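Local coordinates for glucokinase (Thermus thermophilus, PDB 3VOV), which probably phosphorylates glucose and related hexoses at the expense of ATP, as a zinc-containing sugar kinase of the ROK family, at residues 188-193 and 215-220; 202-207 and 245-250. All coordinates share one frame; numbering follows the deposited sequence.

Interaction 1: 188-193 and 215-220; sequences RDATYA and ERLVLQ
A chi1 of -171° turns the Leu217 side chain away from its own N and out from helix 212-236, laying its CD1 methyl on the backbone of helix 183-194. This is helix-helix packing in a ROK sugar kinase, one buried leucine bridging two helices that pack against each other. CD1 is the branch that touches: it stands 3.5 Å from Ala190 CA and 3.8 Å from Ala190 CB, the small methyl of Ala190 letting it come down onto the backbone. Asp189 adds its aliphatic part, CB lying 4.0 Å from Leu217 CD1. Its chi1 of -70° sets CG beside the backbone N, and the carboxylate is taken by the preceding residue in a salt bridge, so a buried charge finds a mate without leaving the helix. Cutting Asp189 back to an alanine would probably cost the buried guanidinium of Arg188 this countercharge and leave it freer to turn. That guanidinium also binds Ala179 O through NH1 and makes a cation-pi contact with Tyr192 of a second subunit, which places the pair at a subunit interface. Arg188 grips side-on: NE lies 2.8 Å from Asp189 OD1, above the carboxylate plane, and NH2 lies 2.8 Å from Asp189 OD2, on its syn side but tilted from that plane.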
loop_
_atom_site.group_PDB
_atom_site.type_symbol
_atom_site.label_atom_id
_atom_site.label_comp_id
_atom_site.label_asym_id
_atom_site.label_seq_id
_atom_site.Cartn_x
_atom_site.Cartn_y
_atom_site.Cartn_z
ATOM N N ARG B 188 12.798 -1.829 15.597
ATOM C CA ARG B 188 13.399 -1.223 14.416
ATOM C C ARG B 188 12.762 0.156 14.142
ATOM O O ARG B 188 13.448 1.208 13.953
ATOM C CB ARG B 188 13.223 -2.153 13.200
ATOM C CG ARG B 188 13.606 -1.494 11.866
ATOM C CD ARG B 188 12.866 -2.079 10.598
ATOM N NE ARG B 188 11.404 -1.896 10.700
ATOM C CZ ARG B 188 10.469 -2.774 10.274
ATOM N NH1 ARG B 188 10.793 -3.962 9.731
ATOM N NH2 ARG B 188 9.181 -2.475 10.422
ATOM N N ASP B 189 11.439 0.183 14.122
ATOM C CA ASP B 189 10.776 1.433 13.723
ATOM C C ASP B 189 10.829 2.462 14.877
ATOM O O ASP B 189 10.864 3.689 14.625
ATOM C CB ASP B 189 9.316 1.182 13.344
ATOM C CG ASP B 189 9.176 0.409 12.040
ATOM O OD1 ASP B 189 10.073 0.539 11.169
ATOM O OD2 ASP B 189 8.187 -0.339 11.881
ATOM N N ALA B 190 10.803 1.975 16.127
ATOM C CA ALA B 190 10.852 2.923 17.256
ATOM C C ALA B 190 12.240 3.562 17.364
ATOM O O ALA B 190 12.357 4.767 17.614
ATOM C CB ALA B 190 10.449 2.284 18.512
ATOM N N THR B 191 13.276 2.760 17.138
ATOM C CA THR B 191 14.645 3.254 17.177
ATOM C C THR B 191 14.891 4.249 16.035
ATOM O O THR B 191 15.504 5.284 16.239
ATOM C CB THR B 191 15.640 2.043 17.125
ATOM O OG1 THR B 191 15.446 1.241 18.310
ATOM C CG2 THR B 191 17.082 2.485 17.022
ATOM N N TYR B 192 14.388 3.961 14.841
ATOM C CA TYR B 192 14.531 4.922 13.729
ATOM C C TYR B 192 13.803 6.254 14.004
ATOM O O TYR B 192 14.364 7.364 13.823
ATOM C CB TYR B 192 14.021 4.275 12.421
ATOM C CG TYR B 192 14.052 5.233 11.261
ATOM C CD1 TYR B 192 15.251 5.513 10.597
ATOM C CD2 TYR B 192 12.892 5.897 10.862
ATOM C CE1 TYR B 192 15.290 6.433 9.530
ATOM C CE2 TYR B 192 12.924 6.827 9.792
ATOM C CZ TYR B 192 14.115 7.078 9.142
ATOM O OH TYR B 192 14.146 7.965 8.087
ATOM N N ALA B 193 12.557 6.154 14.432
ATOM C CA ALA B 193 11.688 7.323 14.584
ATOM C C ALA B 193 12.052 8.181 15.799
ATOM O O ALA B 193 12.002 9.415 15.719
ATOM C CB ALA B 193 10.230 6.886 14.660
ATOM N N GLU B 215 2.260 5.748 20.203
ATOM C CA GLU B 215 0.903 5.354 19.868
ATOM C C GLU B 215 0.727 4.995 18.382
ATOM O O GLU B 215 0.173 3.939 18.042
ATOM C CB GLU B 215 -0.100 6.469 20.276
ATOM C CG GLU B 215 -0.194 6.643 21.801
ATOM C CD GLU B 215 -1.190 7.748 22.242
ATOM O OE1 GLU B 215 -1.558 8.633 21.420
ATOM O OE2 GLU B 215 -1.601 7.720 23.420
ATOM N N ARG B 216 1.187 5.890 17.504
ATOM C CA ARG B 216 1.058 5.705 16.079
ATOM C C ARG B 216 1.620 4.361 15.633
ATOM O O ARG B 216 0.966 3.574 14.932
ATOM C CB ARG B 216 1.756 6.851 15.315
ATOM C CG ARG B 216 1.140 7.091 13.903
ATOM C CD ARG B 216 2.013 8.045 13.016
ATOM N NE ARG B 216 1.418 8.285 11.691
ATOM C CZ ARG B 216 0.598 9.302 11.401
ATOM N NH1 ARG B 216 0.234 10.194 12.339
ATOM N NH2 ARG B 216 0.133 9.430 10.168
ATOM N N LEU B 217 2.851 4.117 16.057
ATOM C CA LEU B 217 3.653 2.966 15.649
ATOM C C LEU B 217 3.077 1.672 16.217
ATOM O O LEU B 217 2.956 0.662 15.508
ATOM C CB LEU B 217 5.082 3.219 16.202
ATOM C CG LEU B 217 6.262 2.368 15.836
ATOM C CD1 LEU B 217 7.501 3.153 16.251
ATOM C CD2 LEU B 217 6.156 1.049 16.575
ATOM N N VAL B 218 2.739 1.692 17.504
ATOM C CA VAL B 218 2.177 0.486 18.161
ATOM C C VAL B 218 0.811 0.086 17.568
ATOM O O VAL B 218 0.547 -1.097 17.268
ATOM C CB VAL B 218 2.075 0.655 19.683
ATOM C CG1 VAL B 218 1.310 -0.490 20.313
ATOM C CG2 VAL B 218 3.449 0.718 20.316
ATOM N N LEU B 219 -0.069 1.075 17.415
ATOM C CA LEU B 219 -1.392 0.804 16.868
ATOM C C LEU B 219 -1.359 0.314 15.428
ATOM O O LEU B 219 -2.196 -0.493 15.049
ATOM C CB LEU B 219 -2.305 2.049 16.979
ATOM C CG LEU B 219 -2.647 2.504 18.391
ATOM C CD1 LEU B 219 -3.490 3.810 18.348
ATOM C CD2 LEU B 219 -3.342 1.440 19.190
ATOM N N GLN B 220 -0.454 0.849 14.615
ATOM C CA GLN B 220 -0.310 0.394 13.244
ATOM C C GLN B 220 0.102 -1.087 13.206
ATOM O O GLN B 220 -0.421 -1.863 12.406
ATOM C CB GLN B 220 0.685 1.259 12.458
ATOM C CG GLN B 220 1.146 0.592 11.153
ATOM C CD GLN B 220 1.999 1.506 10.270
ATOM O OE1 GLN B 220 3.136 1.168 9.895
ATOM N NE2 GLN B 220 1.455 2.657 9.932
#

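Interaction 2: 202-207 and 245-250; sequences ELFRLF and GGVALN
Phe204 points from helix 200-208 toward the short helix 246-249, and its ring meets that helix obliquely, with the far corner leading. CE1 and CZ both stand 4.0 Å from Val247 O, while CZ comes within 4.2 Å of Val247 CG1, so one end of the ring touches a carbonyl and a methyl of the same residue. Further round the rim, CD1 lies 4.3 Å from Asn250 O, again at an oblique approach. The chi1 of -67°, with CG anti to the carbonyl carbon, carries the ring outward to these partners. A phenylalanine suits the place because the backbones are far apart, the nearest CA atoms being those of Phe204 and Asn250 at 9.3 Å, and a long flat side chain can span that distance through van der Waals contacts. In the fold, the contact ties helix 200-208 to the turn of helix that follows strand 240-244, a strand of the mixed sheet in this half of the actin-like ATPase fold to which ROK kinases belong. Gly245 is the N-cap of that turn, and its backbone angles (phi 89°, psi 151°) call for glycine, since a CB would be jammed against the carbonyl O of the residue before. Val247 also packs on Val132 of the same sheet, and Pro252 touches the Phe204 side chain. At the C-terminal end of the turn, the amide of Asn250 folds back on the helix, where ND2 makes a weak hydrogen bond to Gly246 O at 3.2 Å.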
loop_
_atom_site.group_PDB
_atom_site.type_symbol
_atom_site.label_atom_id
_atom_site.label_comp_id
_atom_site.label_asym_id
_atom_site.label_seq_id
_atom_site.Cartn_x
_atom_site.Cartn_y
_atom_site.Cartn_z
ATOM N N GLU B 202 10.690 0.041 26.495
ATOM C CA GLU B 202 10.696 1.506 26.430
ATOM C C GLU B 202 9.543 1.964 25.502
ATOM O O GLU B 202 8.784 2.884 25.850
ATOM C CB GLU B 202 12.100 1.996 26.000
ATOM C CG GLU B 202 12.302 3.466 25.515
ATOM C CD GLU B 202 12.250 4.521 26.603
ATOM O OE1 GLU B 202 12.024 4.209 27.805
ATOM O OE2 GLU B 202 12.430 5.708 26.256
ATOM N N LEU B 203 9.366 1.293 24.362
ATOM C CA LEU B 203 8.251 1.615 23.454
ATOM C C LEU B 203 6.891 1.540 24.163
ATOM O O LEU B 203 6.076 2.459 24.042
ATOM C CB LEU B 203 8.257 0.731 22.180
ATOM C CG LEU B 203 7.087 0.952 21.194
ATOM C CD1 LEU B 203 7.079 2.388 20.616
ATOM C CD2 LEU B 203 7.079 -0.131 20.067
ATOM N N PHE B 204 6.644 0.473 24.924
ATOM C CA PHE B 204 5.348 0.338 25.590
ATOM C C PHE B 204 5.158 1.356 26.766
ATOM O O PHE B 204 4.042 1.779 27.057
ATOM C CB PHE B 204 5.101 -1.101 26.071
ATOM C CG PHE B 204 4.937 -2.131 24.958
ATOM C CD1 PHE B 204 5.133 -3.484 25.229
ATOM C CD2 PHE B 204 4.544 -1.761 23.652
ATOM C CE1 PHE B 204 4.988 -4.460 24.213
ATOM C CE2 PHE B 204 4.399 -2.723 22.643
ATOM C CZ PHE B 204 4.610 -4.082 22.929
ATOM N N ARG B 205 6.243 1.737 27.432
ATOM C CA ARG B 205 6.186 2.804 28.456
ATOM C C ARG B 205 5.785 4.126 27.788
ATOM O O ARG B 205 4.860 4.802 28.238
ATOM C CB ARG B 205 7.560 2.949 29.153
ATOM C CG ARG B 205 7.759 4.285 29.923
ATOM C CD ARG B 205 9.189 4.515 30.452
ATOM N NE ARG B 205 10.043 5.204 29.477
ATOM C CZ ARG B 205 9.888 6.463 29.063
ATOM N NH1 ARG B 205 8.883 7.225 29.505
ATOM N NH2 ARG B 205 10.752 6.971 28.186
ATOM N N LEU B 206 6.469 4.469 26.695
ATOM C CA LEU B 206 6.130 5.648 25.910
ATOM C C LEU B 206 4.667 5.656 25.459
ATOM O O LEU B 206 3.977 6.689 25.534
ATOM C CB LEU B 206 7.072 5.771 24.713
ATOM C CG LEU B 206 8.506 6.252 24.976
ATOM C CD1 LEU B 206 9.380 5.920 23.804
ATOM C CD2 LEU B 206 8.516 7.775 25.306
ATOM N N PHE B 207 4.197 4.496 25.004
ATOM C CA PHE B 207 2.800 4.312 24.623
ATOM C C PHE B 207 1.841 4.609 25.798
ATOM O O PHE B 207 0.882 5.424 25.684
ATOM C CB PHE B 207 2.575 2.887 24.078
ATOM C CG PHE B 207 1.143 2.614 23.647
ATOM C CD1 PHE B 207 0.762 2.768 22.322
ATOM C CD2 PHE B 207 0.187 2.211 24.563
ATOM C CE1 PHE B 207 -0.532 2.496 21.903
ATOM C CE2 PHE B 207 -1.130 1.960 24.161
ATOM C CZ PHE B 207 -1.487 2.115 22.805
ATOM N N GLY B 245 2.467 -15.351 22.293
ATOM C CA GLY B 245 3.773 -14.730 22.268
ATOM C C GLY B 245 3.903 -13.573 23.230
ATOM O O GLY B 245 2.961 -12.830 23.426
ATOM N N GLY B 246 5.117 -13.324 23.717
ATOM C CA GLY B 246 5.303 -12.354 24.788
ATOM C C GLY B 246 5.044 -10.920 24.399
ATOM O O GLY B 246 4.637 -10.103 25.243
ATOM N N VAL B 247 5.280 -10.591 23.125
ATOM C CA VAL B 247 5.086 -9.230 22.691
ATOM C C VAL B 247 3.590 -8.907 22.613
ATOM O O VAL B 247 3.170 -7.836 23.072
ATOM C CB VAL B 247 5.853 -8.942 21.366
ATOM C CG1 VAL B 247 5.457 -7.644 20.807
ATOM C CG2 VAL B 247 7.365 -8.966 21.621
ATOM N N ALA B 248 2.783 -9.808 22.049
ATOM C CA ALA B 248 1.349 -9.538 21.966
ATOM C C ALA B 248 0.683 -9.633 23.364
ATOM O O ALA B 248 -0.095 -8.770 23.759
ATOM C CB ALA B 248 0.702 -10.485 21.029
ATOM N N LEU B 249 0.986 -10.683 24.106
ATOM C CA LEU B 249 0.308 -10.894 25.398
ATOM C C LEU B 249 0.635 -9.824 26.463
ATOM O O LEU B 249 -0.221 -9.490 27.265
ATOM C CB LEU B 249 0.581 -12.309 25.945
ATOM C CG LEU B 249 0.148 -13.489 25.048
ATOM C CD1 LEU B 249 0.672 -14.789 25.598
ATOM C CD2 LEU B 249 -1.339 -13.573 24.950
ATOM N N ASN B 250 1.841 -9.268 26.453
ATOM C CA ASN B 250 2.196 -8.256 27.444
ATOM C C ASN B 250 2.122 -6.820 26.944
ATOM O O ASN B 250 2.507 -5.896 27.646
ATOM C CB ASN B 250 3.565 -8.576 28.050
ATOM C CG ASN B 250 3.561 -9.910 28.783
ATOM O OD1 ASN B 250 2.729 -10.137 29.668
ATOM N ND2 ASN B 250 4.451 -10.804 28.397
#

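Helix 200-208 joins the two contacts. In interaction 1 all three touching residues are buried, and Leu203 of 202-207 packs on both Ala190 and Leu217 from outside that contact; interaction 2 uses another side chain of the same helix, at the surface. The centres are 12 Å apart, and Leu203 CD2 lies 3.8 Å from Leu217 CD2, while Phe207 CD1 lies 3.6 Å from Val218 CB. Leucine against alanine suits the close helices of interaction 1, which also reaches a subunit interface; a ring against backbone carbonyls and valine spans the wider separation of interaction 2, which no other chain of the assembly touches.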